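Local coordinates for protein beta-mannosidase (Trichoderma harzianum, PDB 4CVU) that probably hydrolyses beta-D-mannosidic bonds, releasing mannose from the non-reducing ends of mannosides, as a fungal beta-mannosidase of glycoside hydrolase family 2, at residues Trp38-Glu43 and Trp87-Lys92; Ile103-Val108 and Tyr137-Ala142. All coordinates share one frame; numbering follows the deposited sequence.

Contact 1. Residues Trp38-Glu43 and Trp87-Lys92; sequences WTVTNE and WTYTSK
Trp38 lays its indole against Ser91 and the backbone around it, at one end of an antiparallel strand pair inside the galactose-binding-like beta-sandwich domain. Four backbone hydrogen bonds join the strands, two between Thr39 and Thr90 and two between Thr41 and Thr88. Trp38, Val40, Tyr89 and Ser91 share the buried face. Ser91 CB sits over the six-membered ring of Trp38, 4.0 Å from the centroid, in a CH-pi contact, and its short side chain leaves OG to bond to Lys92 O and Leu152 N. The same ring turns its edge to Tyr89 O, which is 3.5 Å from Trp38 CZ3, while Trp38 NE1 bonds to Leu33 O. Branching lets Val40 serve two aromatic partners. With CG1 anti to the backbone N (chi1 173°), CG2 lies beside that N and comes over the centre of the Tyr89 ring, 3.6 Å from its centroid. CG1 meets Trp87 CE3 at 3.7 Å. Trp87 in turn receives Asn42 CB over its six-membered ring, at 3.7 Å from the centroid, and its NE1 bonds to Ile82 O. Helix 57-63 lies against this face, touching Val40 and Trp87, and its Asp60 bonds to Tyr89 OH. The other face carries four partly exposed threonines, whose hydroxyls can hold water on a beta strand: one water donates to Thr39 O at 3.0 Å and also bonds to Thr41 OG1 and Thr90 OG1.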
loop_
_atom_site.group_PDB
_atom_site.type_symbol
_atom_site.label_atom_id
_atom_site.label_comp_id
_atom_site.label_asym_id
_atom_site.label_seq_id
_atom_site.Cartn_x
_atom_site.Cartn_y
_atom_site.Cartn_z
ATOM N N TRP A 38 -15.559 -26.815 -4.893
ATOM C CA TRP A 38 -16.510 -25.695 -4.995
ATOM C C TRP A 38 -16.128 -24.614 -6.027
ATOM O O TRP A 38 -14.955 -24.235 -6.158
ATOM C CB TRP A 38 -16.678 -25.031 -3.603
ATOM C CG TRP A 38 -17.336 -25.951 -2.630
ATOM C CD1 TRP A 38 -16.719 -26.767 -1.743
ATOM C CD2 TRP A 38 -18.736 -26.168 -2.476
ATOM N NE1 TRP A 38 -17.639 -27.474 -1.046
ATOM C CE2 TRP A 38 -18.893 -27.151 -1.490
ATOM C CE3 TRP A 38 -19.879 -25.633 -3.089
ATOM C CZ2 TRP A 38 -20.151 -27.608 -1.067
ATOM C CZ3 TRP A 38 -21.127 -26.096 -2.687
ATOM C CH2 TRP A 38 -21.252 -27.070 -1.673
ATOM N N THR A 39 -17.137 -24.087 -6.705
ATOM C CA THR A 39 -17.014 -22.940 -7.578
ATOM C C THR A 39 -17.974 -21.854 -7.121
ATOM O O THR A 39 -19.107 -22.133 -6.730
ATOM C CB THR A 39 -17.317 -23.304 -9.042
ATOM O OG1 THR A 39 -16.408 -24.315 -9.467
ATOM C CG2 THR A 39 -17.140 -22.108 -9.966
ATOM N N VAL A 40 -17.526 -20.605 -7.165
ATOM C CA VAL A 40 -18.365 -19.472 -6.752
ATOM C C VAL A 40 -18.681 -18.599 -7.947
ATOM O O VAL A 40 -17.764 -18.194 -8.670
ATOM C CB VAL A 40 -17.669 -18.624 -5.692
ATOM C CG1 VAL A 40 -18.467 -17.351 -5.389
ATOM C CG2 VAL A 40 -17.480 -19.461 -4.416
ATOM N N THR A 41 -19.967 -18.300 -8.132
ATOM C CA THR A 41 -20.426 -17.457 -9.234
ATOM C C THR A 41 -21.271 -16.313 -8.692
ATOM O O THR A 41 -21.964 -16.478 -7.697
ATOM C CB THR A 41 -21.298 -18.222 -10.252
ATOM O OG1 THR A 41 -22.303 -18.962 -9.555
ATOM C CG2 THR A 41 -20.447 -19.187 -11.097
ATOM N N ASN A 42 -21.227 -15.176 -9.381
ATOM C CA ASN A 42 -21.990 -14.022 -8.967
ATOM C C ASN A 42 -23.409 -14.092 -9.504
ATOM O O ASN A 42 -23.843 -15.130 -10.011
ATOM C CB ASN A 42 -21.261 -12.744 -9.369
ATOM C CG ASN A 42 -21.328 -12.456 -10.853
ATOM O OD1 ASN A 42 -21.168 -13.350 -11.695
ATOM N ND2 ASN A 42 -21.488 -11.168 -11.181
ATOM N N GLU A 43 -24.154 -13.003 -9.367
ATOM C CA GLU A 43 -25.534 -12.964 -9.827
ATOM C C GLU A 43 -25.676 -12.763 -11.339
ATOM O O GLU A 43 -26.611 -13.281 -11.944
ATOM C CB GLU A 43 -26.280 -11.842 -9.091
ATOM C CG GLU A 43 -27.768 -11.837 -9.345
ATOM C CD GLU A 43 -28.523 -10.876 -8.436
ATOM O OE1 GLU A 43 -28.044 -10.522 -7.322
ATOM O OE2 GLU A 43 -29.619 -10.473 -8.843
ATOM N N TRP A 87 -24.448 -14.502 -4.387
ATOM C CA TRP A 87 -23.303 -15.359 -4.675
ATOM C C TRP A 87 -23.707 -16.799 -4.484
ATOM O O TRP A 87 -24.271 -17.153 -3.481
ATOM C CB TRP A 87 -22.098 -15.006 -3.755
ATOM C CG TRP A 87 -21.631 -13.648 -4.067
ATOM C CD1 TRP A 87 -22.110 -12.484 -3.528
ATOM C CD2 TRP A 87 -20.698 -13.280 -5.081
ATOM N NE1 TRP A 87 -21.501 -11.413 -4.122
ATOM C CE2 TRP A 87 -20.630 -11.872 -5.084
ATOM C CE3 TRP A 87 -19.901 -14.005 -5.977
ATOM C CZ2 TRP A 87 -19.782 -11.156 -5.948
ATOM C CZ3 TRP A 87 -19.046 -13.312 -6.818
ATOM C CH2 TRP A 87 -18.991 -11.892 -6.798
ATOM N N THR A 88 -23.371 -17.647 -5.435
ATOM C CA THR A 88 -23.764 -19.027 -5.355
ATOM C C THR A 88 -22.541 -19.914 -5.264
ATOM O O THR A 88 -21.619 -19.815 -6.115
ATOM C CB THR A 88 -24.669 -19.419 -6.559
ATOM O OG1 THR A 88 -25.899 -18.684 -6.485
ATOM C CG2 THR A 88 -24.955 -20.906 -6.580
ATOM N N TYR A 89 -22.547 -20.769 -4.240
ATOM C CA TYR A 89 -21.528 -21.820 -4.034
ATOM C C TYR A 89 -22.033 -23.128 -4.655
ATOM O O TYR A 89 -23.059 -23.662 -4.232
ATOM C CB TYR A 89 -21.261 -22.003 -2.532
ATOM C CG TYR A 89 -20.292 -20.963 -1.965
ATOM C CD1 TYR A 89 -20.671 -19.635 -1.812
ATOM C CD2 TYR A 89 -19.004 -21.327 -1.589
ATOM C CE1 TYR A 89 -19.780 -18.695 -1.324
ATOM C CE2 TYR A 89 -18.123 -20.410 -1.074
ATOM C CZ TYR A 89 -18.497 -19.087 -0.946
ATOM O OH TYR A 89 -17.563 -18.163 -0.456
ATOM N N THR A 90 -21.323 -23.647 -5.653
ATOM C CA THR A 90 -21.764 -24.855 -6.370
ATOM C C THR A 90 -20.684 -25.912 -6.334
ATOM O O THR A 90 -19.542 -25.622 -6.681
ATOM C CB THR A 90 -22.048 -24.521 -7.842
ATOM O OG1 THR A 90 -23.046 -23.503 -7.884
ATOM C CG2 THR A 90 -22.526 -25.761 -8.620
ATOM N N SER A 91 -21.057 -27.137 -5.946
ATOM C CA SER A 91 -20.125 -28.276 -5.984
ATOM C C SER A 91 -20.030 -28.912 -7.349
ATOM O O SER A 91 -20.904 -28.738 -8.192
ATOM C CB SER A 91 -20.529 -29.377 -4.989
ATOM O OG SER A 91 -21.544 -30.221 -5.515
ATOM N N LYS A 92 -18.962 -29.673 -7.546
ATOM C CA LYS A 92 -18.897 -30.622 -8.627
ATOM C C LYS A 92 -19.814 -31.781 -8.218
ATOM O O LYS A 92 -20.125 -31.937 -7.028
ATOM C CB LYS A 92 -17.479 -31.142 -8.823
ATOM C CG LYS A 92 -16.473 -30.080 -9.196
ATOM C CD LYS A 92 -16.806 -29.432 -10.528
ATOM C CE LYS A 92 -15.556 -28.883 -11.190
ATOM N NZ LYS A 92 -15.902 -28.204 -12.464
HETATM O O HOH W 1 -21.230 -21.432 -8.738
HETATM O O HOH W 2 -17.817 -26.597 -8.542
HETATM O O HOH W 3 -25.465 -16.025 -7.441
#

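Contact 2. Residues Ile103-Val108 and Tyr137-Ala142; sequences IATWLV and YDVSSA
Trp106 and Asp138 form a non-hydrogen-bonded antiparallel pair where a strand gives way to a helix. Backbone bonds flank them. Leu107 and Tyr137 exchange two, the N of Leu107 reaching Tyr137 O at 2.8 Å. On the other side Thr105 O accepts from Val139 N at 2.9 Å, although Val139 has already left the strand for the N-cap position of helix 140-145.

Polar side chains manage the turn. Asp138 OD1 accepts from Ser140 N at 3.1 Å, an Asx turn, and from Ser140 OG at 2.9 Å through its syn lone pair. Having spent its proton there, Ser140 OG accepts the N-H of Thr105 at 3.0 Å, in a nearly straight bond (169°). Serine fits because one short hydroxyl serves both purposes, replacing a carbonyl as the strand partner.

Aromatic contact comes next. Asp138 CB stands 3.8 Å from the centroid of the six-membered ring of Trp106, over its face, a CH-pi contact, and the carboxylate is turned 38° from the ring plane. An alanine in place of Trp106 would probably leave Asp138 CB and the adjoining backbone without their flat cover.

Apolar packing occupies the opposite face, where Val139 divides its branches: CG1 meets Leu107 CD1 at 3.7 Å and CG2 meets Thr105 CG2 at 3.5 Å.

Strand 215-221 pairs with the far side of strand 103-109, while Val118 of strand 116-120 packs against Leu107, and Phe120 of that strand and Val125 of strand 123-126 against Val139.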
loop_
_atom_site.group_PDB
_atom_site.type_symbol
_atom_site.label_atom_id
_atom_site.label_comp_id
_atom_site.label_asym_id
_atom_site.label_seq_id
_atom_site.Cartn_x
_atom_site.Cartn_y
_atom_site.Cartn_z
ATOM N N ILE A 103 -31.577 -46.242 3.020
ATOM C CA ILE A 103 -30.629 -45.247 3.542
ATOM C C ILE A 103 -31.212 -43.828 3.560
ATOM O O ILE A 103 -31.869 -43.409 2.621
ATOM C CB ILE A 103 -29.316 -45.323 2.729
ATOM C CG1 ILE A 103 -28.442 -46.439 3.299
ATOM C CG2 ILE A 103 -28.561 -44.000 2.744
ATOM C CD1 ILE A 103 -27.397 -46.954 2.345
ATOM N N ALA A 104 -30.979 -43.107 4.650
ATOM C CA ALA A 104 -31.398 -41.715 4.756
ATOM C C ALA A 104 -30.172 -40.812 4.521
ATOM O O ALA A 104 -29.134 -40.995 5.163
ATOM C CB ALA A 104 -32.007 -41.431 6.117
ATOM N N THR A 105 -30.313 -39.849 3.609
ATOM C CA THR A 105 -29.234 -38.924 3.278
ATOM C C THR A 105 -29.607 -37.534 3.760
ATOM O O THR A 105 -30.592 -36.967 3.299
ATOM C CB THR A 105 -28.988 -38.889 1.759
ATOM O OG1 THR A 105 -28.682 -40.210 1.282
ATOM C CG2 THR A 105 -27.813 -37.964 1.402
ATOM N N TRP A 106 -28.789 -36.987 4.669
ATOM C CA TRP A 106 -28.996 -35.654 5.233
ATOM C C TRP A 106 -27.884 -34.668 4.845
ATOM O O TRP A 106 -26.720 -35.038 4.726
ATOM C CB TRP A 106 -29.048 -35.735 6.763
ATOM C CG TRP A 106 -30.247 -36.447 7.292
ATOM C CD1 TRP A 106 -30.381 -37.799 7.487
ATOM C CD2 TRP A 106 -31.484 -35.858 7.708
ATOM N NE1 TRP A 106 -31.625 -38.086 7.999
ATOM C CE2 TRP A 106 -32.326 -36.914 8.142
ATOM C CE3 TRP A 106 -31.969 -34.548 7.745
ATOM C CZ2 TRP A 106 -33.627 -36.691 8.614
ATOM C CZ3 TRP A 106 -33.237 -34.312 8.218
ATOM C CH2 TRP A 106 -34.078 -35.393 8.640
ATOM N N LEU A 107 -28.276 -33.413 4.654
ATOM C CA LEU A 107 -27.331 -32.294 4.644
ATOM C C LEU A 107 -27.321 -31.710 6.045
ATOM O O LEU A 107 -28.373 -31.386 6.599
ATOM C CB LEU A 107 -27.757 -31.215 3.645
ATOM C CG LEU A 107 -27.942 -31.643 2.191
ATOM C CD1 LEU A 107 -28.412 -30.475 1.339
ATOM C CD2 LEU A 107 -26.655 -32.219 1.644
ATOM N N VAL A 108 -26.134 -31.570 6.618
ATOM C CA VAL A 108 -25.997 -30.912 7.914
ATOM C C VAL A 108 -25.071 -29.713 7.764
ATOM O O VAL A 108 -23.921 -29.868 7.379
ATOM C CB VAL A 108 -25.469 -31.864 9.005
ATOM C CG1 VAL A 108 -25.427 -31.151 10.348
ATOM C CG2 VAL A 108 -26.364 -33.106 9.118
ATOM N N TYR A 137 -31.303 -31.056 6.334
ATOM C CA TYR A 137 -32.306 -31.300 5.313
ATOM C C TYR A 137 -32.194 -32.729 4.808
ATOM O O TYR A 137 -31.109 -33.210 4.522
ATOM C CB TYR A 137 -32.132 -30.319 4.153
ATOM C CG TYR A 137 -32.178 -28.859 4.563
ATOM C CD1 TYR A 137 -33.370 -28.283 4.976
ATOM C CD2 TYR A 137 -31.031 -28.054 4.528
ATOM C CE1 TYR A 137 -33.443 -26.960 5.362
ATOM C CE2 TYR A 137 -31.090 -26.719 4.901
ATOM C CZ TYR A 137 -32.292 -26.177 5.333
ATOM O OH TYR A 137 -32.370 -24.863 5.712
ATOM N N ASP A 138 -33.334 -33.408 4.722
ATOM C CA ASP A 138 -33.390 -34.777 4.215
ATOM C C ASP A 138 -33.459 -34.729 2.689
ATOM O O ASP A 138 -34.464 -34.312 2.131
ATOM C CB ASP A 138 -34.608 -35.500 4.804
ATOM C CG ASP A 138 -34.579 -37.016 4.561
ATOM O OD1 ASP A 138 -33.985 -37.479 3.552
ATOM O OD2 ASP A 138 -35.171 -37.740 5.404
ATOM N N VAL A 139 -32.389 -35.156 2.025
ATOM C CA VAL A 139 -32.327 -35.131 0.551
ATOM C C VAL A 139 -32.474 -36.519 -0.092
ATOM O O VAL A 139 -32.119 -36.708 -1.269
ATOM C CB VAL A 139 -31.035 -34.449 0.008
ATOM C CG1 VAL A 139 -30.967 -33.000 0.466
ATOM C CG2 VAL A 139 -29.780 -35.210 0.424
ATOM N N SER A 140 -33.027 -37.471 0.655
ATOM C CA SER A 140 -33.120 -38.847 0.165
ATOM C C SER A 140 -33.833 -38.942 -1.178
ATOM O O SER A 140 -33.368 -39.641 -2.084
ATOM C CB SER A 140 -33.818 -39.733 1.199
ATOM O OG SER A 140 -32.969 -39.941 2.312
ATOM N N SER A 141 -34.947 -38.223 -1.306
ATOM C CA SER A 141 -35.781 -38.301 -2.511
ATOM C C SER A 141 -35.170 -37.543 -3.697
ATOM O O SER A 141 -35.294 -37.958 -4.834
ATOM C CB SER A 141 -37.218 -37.819 -2.222
ATOM O OG SER A 141 -37.280 -36.427 -1.969
ATOM N N ALA A 142 -34.493 -36.427 -3.431
ATOM C CA ALA A 142 -33.763 -35.722 -4.488
ATOM C C ALA A 142 -32.672 -36.632 -5.054
ATOM O O ALA A 142 -32.515 -36.742 -6.262
ATOM C CB ALA A 142 -33.163 -34.439 -3.949
#

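In the fold
From the N terminus, strand 38-41 comes first; the chain then runs through strand 48-51 and three short helices before strand 87-91 returns to close contact 1. Strand 103-109 is the next strand, and contact 2 closes once strands 116-120 and 123-126 have been made and strand 135-138 comes back beside it. The loops therefore follow in series, neither enclosing nor crossing the other. Contact 1 belongs to the six-stranded sheet and contact 2 to the four-stranded one, at whose edge strand 135-138 lies. The two strands between the segments of contact 2 belong to the six-stranded sheet, linking the layers. The centres of contact 1 and contact 2 lie about 21 Å apart.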